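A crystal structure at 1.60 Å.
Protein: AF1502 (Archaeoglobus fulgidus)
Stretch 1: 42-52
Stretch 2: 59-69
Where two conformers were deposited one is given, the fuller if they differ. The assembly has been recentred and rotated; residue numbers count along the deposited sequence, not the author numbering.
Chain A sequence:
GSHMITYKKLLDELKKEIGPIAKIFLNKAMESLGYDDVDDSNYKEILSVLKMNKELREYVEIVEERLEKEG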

# COMPACT_ATOMS: atom_id res chain seq x y z
N ASN A 42 10.77 -1.33 -9.45
CA ASN A 42 9.75 -1.23 -8.39
C ASN A 42 8.35 -1.03 -8.84
O ASN A 42 7.40 -1.07 -8.02
CB ASN A 42 10.17 -0.18 -7.33
CG ASN A 42 10.08 1.25 -7.85
OD1 ASN A 42 9.49 1.54 -8.89
ND2 ASN A 42 10.62 2.17 -7.08
N TYR A 43 8.12 -0.77 -10.15
CA TYR A 43 6.77 -0.46 -10.55
C TYR A 43 5.75 -1.56 -10.36
O TYR A 43 4.60 -1.27 -10.06
CB TYR A 43 6.69 0.09 -12.00
CG TYR A 43 6.78 -0.92 -13.12
CD1 TYR A 43 7.95 -1.48 -13.41
CD2 TYR A 43 5.64 -1.30 -13.84
CE1 TYR A 43 8.12 -2.38 -14.45
CE2 TYR A 43 5.77 -2.19 -14.92
CZ TYR A 43 7.03 -2.72 -15.21
OH TYR A 43 7.26 -3.67 -16.19
N LYS A 44 6.18 -2.81 -10.49
CA LYS A 44 5.21 -3.88 -10.41
C LYS A 44 4.77 -4.01 -8.95
O LYS A 44 3.59 -4.26 -8.69
CB LYS A 44 5.77 -5.16 -10.94
CG LYS A 44 5.85 -5.13 -12.48
CD LYS A 44 6.05 -6.50 -13.05
CE LYS A 44 6.22 -6.41 -14.58
NZ LYS A 44 6.28 -7.69 -15.32
N GLU A 45 5.71 -3.78 -8.05
CA GLU A 45 5.35 -3.80 -6.60
C GLU A 45 4.41 -2.69 -6.22
O GLU A 45 3.43 -2.89 -5.47
CB GLU A 45 6.58 -3.76 -5.76
CG GLU A 45 6.20 -3.94 -4.31
CD GLU A 45 7.32 -4.48 -3.48
OE1 GLU A 45 7.95 -5.50 -3.87
OE2 GLU A 45 7.58 -3.86 -2.44
N ILE A 46 4.66 -1.48 -6.71
CA ILE A 46 3.70 -0.41 -6.55
C ILE A 46 2.28 -0.73 -7.06
O ILE A 46 1.25 -0.60 -6.35
CB ILE A 46 4.22 0.92 -7.15
CG1 ILE A 46 5.58 1.32 -6.52
CG2 ILE A 46 3.08 1.98 -7.14
CD1 ILE A 46 6.23 2.46 -7.30
N LEU A 47 2.19 -1.25 -8.27
CA LEU A 47 0.93 -1.68 -8.78
C LEU A 47 0.32 -2.84 -8.00
O LEU A 47 -0.94 -2.90 -7.91
CB LEU A 47 1.05 -2.07 -10.29
CG LEU A 47 1.39 -0.90 -11.15
CD1 LEU A 47 1.67 -1.39 -12.56
CD2 LEU A 47 0.29 0.15 -11.15
N SER A 48 1.12 -3.74 -7.46
CA SER A 48 0.58 -4.83 -6.67
C SER A 48 -0.22 -4.28 -5.44
O SER A 48 -1.27 -4.83 -5.07
CB SER A 48 1.66 -5.84 -6.23
OG SER A 48 2.52 -5.33 -5.19
N VAL A 49 0.27 -3.25 -4.79
CA VAL A 49 -0.49 -2.59 -3.70
C VAL A 49 -1.83 -2.04 -4.18
O VAL A 49 -2.86 -2.33 -3.62
CB VAL A 49 0.34 -1.50 -2.97
CG1 VAL A 49 -0.45 -0.72 -1.93
CG2 VAL A 49 1.59 -2.15 -2.41
N LEU A 50 -1.83 -1.30 -5.29
CA LEU A 50 -3.02 -0.71 -5.80
C LEU A 50 -4.00 -1.76 -6.31
O LEU A 50 -5.24 -1.53 -6.20
CB LEU A 50 -2.73 0.31 -6.87
CG LEU A 50 -1.93 1.54 -6.38
CD1 LEU A 50 -1.60 2.47 -7.55
CD2 LEU A 50 -2.64 2.20 -5.24
N LYS A 51 -3.53 -2.91 -6.80
CA LYS A 51 -4.43 -4.00 -7.17
C LYS A 51 -5.20 -4.59 -5.96
O LYS A 51 -6.26 -5.20 -6.15
CB LYS A 51 -3.65 -5.08 -7.87
CG LYS A 51 -4.52 -5.95 -8.72
CD LYS A 51 -3.75 -6.49 -9.93
CE LYS A 51 -2.38 -7.03 -9.55
NZ LYS A 51 -1.88 -7.93 -10.64
N MSE A 52 -4.64 -4.43 -4.75
CA MSE A 52 -5.30 -4.93 -3.51
C MSE A 52 -6.44 -3.97 -3.12
O MSE A 52 -7.24 -4.26 -2.19
CB MSE A 52 -4.22 -5.19 -2.39
CG MSE A 52 -3.38 -6.46 -2.61
SE MSE A 52 -1.82 -6.55 -1.38
CE MSE A 52 -2.86 -6.51 0.30
N TYR A 59 -9.06 -1.62 -12.88
CA TYR A 59 -8.42 -0.54 -13.61
C TYR A 59 -6.90 -0.70 -13.55
O TYR A 59 -6.18 -0.48 -14.51
CB TYR A 59 -8.87 0.84 -13.04
CG TYR A 59 -10.36 0.98 -13.04
CD1 TYR A 59 -11.00 1.40 -14.20
CD2 TYR A 59 -11.15 0.58 -11.95
CE1 TYR A 59 -12.37 1.50 -14.26
CE2 TYR A 59 -12.53 0.69 -12.01
CZ TYR A 59 -13.12 1.14 -13.17
OH TYR A 59 -14.49 1.24 -13.25
N VAL A 60 -6.37 -1.10 -12.37
CA VAL A 60 -4.93 -1.35 -12.23
C VAL A 60 -4.50 -2.56 -13.07
O VAL A 60 -3.40 -2.54 -13.66
CB VAL A 60 -4.57 -1.52 -10.73
CG1 VAL A 60 -3.10 -1.91 -10.57
CG2 VAL A 60 -4.95 -0.28 -9.98
N GLU A 61 -5.34 -3.61 -13.18
CA GLU A 61 -5.09 -4.79 -13.99
C GLU A 61 -4.93 -4.32 -15.44
O GLU A 61 -4.03 -4.76 -16.17
CB GLU A 61 -6.25 -5.83 -13.81
CG GLU A 61 -6.21 -6.57 -12.45
CD GLU A 61 -7.38 -7.48 -12.02
OE1 GLU A 61 -8.55 -7.35 -12.47
OE2 GLU A 61 -7.11 -8.35 -11.14
N ILE A 62 -5.81 -3.41 -15.88
CA ILE A 62 -5.74 -2.88 -17.26
C ILE A 62 -4.37 -2.15 -17.49
O ILE A 62 -3.70 -2.39 -18.50
CB ILE A 62 -6.96 -1.99 -17.59
CG1 ILE A 62 -8.19 -2.89 -17.68
CG2 ILE A 62 -6.65 -1.20 -18.89
CD1 ILE A 62 -9.49 -2.15 -17.76
N VAL A 63 -3.96 -1.31 -16.52
CA VAL A 63 -2.62 -0.66 -16.65
C VAL A 63 -1.53 -1.68 -16.71
O VAL A 63 -0.67 -1.61 -17.58
CB VAL A 63 -2.37 0.27 -15.46
CG1 VAL A 63 -0.95 0.85 -15.49
CG2 VAL A 63 -3.35 1.42 -15.46
N GLU A 64 -1.57 -2.67 -15.82
CA GLU A 64 -0.54 -3.74 -15.88
C GLU A 64 -0.48 -4.41 -17.24
O GLU A 64 0.58 -4.64 -17.83
CB GLU A 64 -0.80 -4.80 -14.84
CG GLU A 64 -0.58 -4.30 -13.42
CD GLU A 64 -0.06 -5.36 -12.47
OE1 GLU A 64 0.72 -6.23 -12.90
OE2 GLU A 64 -0.41 -5.29 -11.27
N GLU A 65 -1.65 -4.75 -17.77
CA GLU A 65 -1.74 -5.39 -19.03
C GLU A 65 -1.15 -4.56 -20.19
O GLU A 65 -0.43 -5.09 -21.02
CB GLU A 65 -3.24 -5.73 -19.33
CG GLU A 65 -3.67 -7.03 -18.64
CD GLU A 65 -5.19 -7.20 -18.56
OE1 GLU A 65 -5.91 -6.33 -19.10
OE2 GLU A 65 -5.66 -8.17 -17.90
N ARG A 66 -1.43 -3.26 -20.15
CA ARG A 66 -0.93 -2.32 -21.17
C ARG A 66 0.57 -2.18 -21.09
O ARG A 66 1.25 -2.06 -22.13
CB ARG A 66 -1.56 -0.93 -20.98
CG ARG A 66 -2.94 -0.86 -21.64
CD ARG A 66 -3.79 0.31 -21.16
NE ARG A 66 -5.17 0.22 -21.70
CZ ARG A 66 -6.12 1.15 -21.51
NH1 ARG A 66 -5.85 2.26 -20.80
NH2 ARG A 66 -7.34 0.97 -22.03
N LEU A 67 1.11 -2.21 -19.88
CA LEU A 67 2.57 -2.13 -19.72
C LEU A 67 3.24 -3.38 -20.20
O LEU A 67 4.25 -3.29 -20.88
CB LEU A 67 2.96 -1.79 -18.29
CG LEU A 67 2.56 -0.40 -17.81
CD1 LEU A 67 2.96 -0.20 -16.36
CD2 LEU A 67 3.16 0.67 -18.70
N GLU A 68 2.65 -4.55 -19.91
CA GLU A 68 3.15 -5.83 -20.42
C GLU A 68 3.20 -5.88 -21.93
O GLU A 68 4.15 -6.41 -22.53
CB GLU A 68 2.29 -7.00 -19.90
CG GLU A 68 2.54 -7.36 -18.44
CD GLU A 68 3.79 -8.22 -18.21
OE1 GLU A 68 4.43 -8.63 -19.21
OE2 GLU A 68 4.13 -8.47 -17.03
N LYS A 69 2.17 -5.36 -22.58
CA LYS A 69 2.08 -5.36 -24.04
C LYS A 69 3.19 -4.53 -24.70
O LYS A 69 3.76 -4.93 -25.75
CB LYS A 69 0.67 -4.91 -24.52
CG LYS A 69 -0.15 -6.04 -25.15
CD LYS A 69 -0.25 -7.29 -24.25
CE LYS A 69 -1.34 -7.14 -23.20
NZ LYS A 69 -1.03 -7.88 -21.94
O HOH W 1 2.18 -6.09 -10.29

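Two helices that pack side by side commonly combine an apolar seam with charged pairs along its border, and the contact between residues 42-52 and 59-69 of AF1502 illustrates how the register of the helices sets the order of these elements. The helix axes run nearly antiparallel, at 156°, and approach to 9.4 Å. Moving along the first helix, the partners on the second broadly fall in number, from Leu67 and Glu68 towards Val60.

Asn42 occupies the N-cap position, although its side chain makes no capping bond. It lies out of reach of the second stretch, and both polar atoms of its side-chain amide are hydrogen-bonded elsewhere in the structure. The contact opens with Tyr43, whose CA-to-CB bond points toward the other helix. With chi1 near +60° (p), its ring meets Leu67 obliquely, CE2 of Tyr43 lying 3.7 Å from CD1 of Leu67.

Lys44 starts sideways but reaches across. Its chi1 is m and its remaining side-chain torsions are all t, so the chain is extended and carries NZ of Lys44 to 2.9 Å from OE2 of Glu68, a hydrogen bond within a salt bridge. Glu68 also leaves its helix sideways, so the two charges meet through the ends of their side chains, and both residues remain exposed. The backbone of Lys44 takes part as well: a water donates to O of Lys44 at 2.8 Å and, more weakly, to OE2 of Glu64 at 2.9 Å, bridging the helices.

Glu45 and Ile46, on the next part of the turn, are out of reach, and Leu47 brings the chain back to the interface. Buried and directed toward the second helix, it spans the seam between two apolar partners: CD1 of Leu47 is 4.2 Å from CD1 of Leu67, while CD2 of Leu47 is 4.0 Å from CG1 of Val60. To one side of these contacts, CB of Leu47 lies 3.7 Å from OE2 of Glu64, so the carboxylate packs against aliphatic carbon while its charge is met elsewhere in the contact.

Ser48 points away, and its hydroxyl is satisfied within its own helix, OG of Ser48 donating to O of Glu45 at 2.6 Å. Val49 also points away. Leu50 then returns toward the partner, with CB of Leu50 3.9 Å from CG2 of Val60; Val60 thus meets both Leu47 and Leu50.

Lys51 closes the walk at the closest CA pair across the stretches, its CA 5.7 Å from CA of Val60. Its side chain sets out sideways and bends at chi3 (p). On the way, CD of Lys51 packs 3.5 Å from CG of Glu61, and NZ of Lys51 then reaches OE2 of Glu64 at 3.1 Å, a salt bridge whose hydrogen bond is weak. The example shows how a long lysine can contribute both aliphatic packing and a terminal charge to one interface.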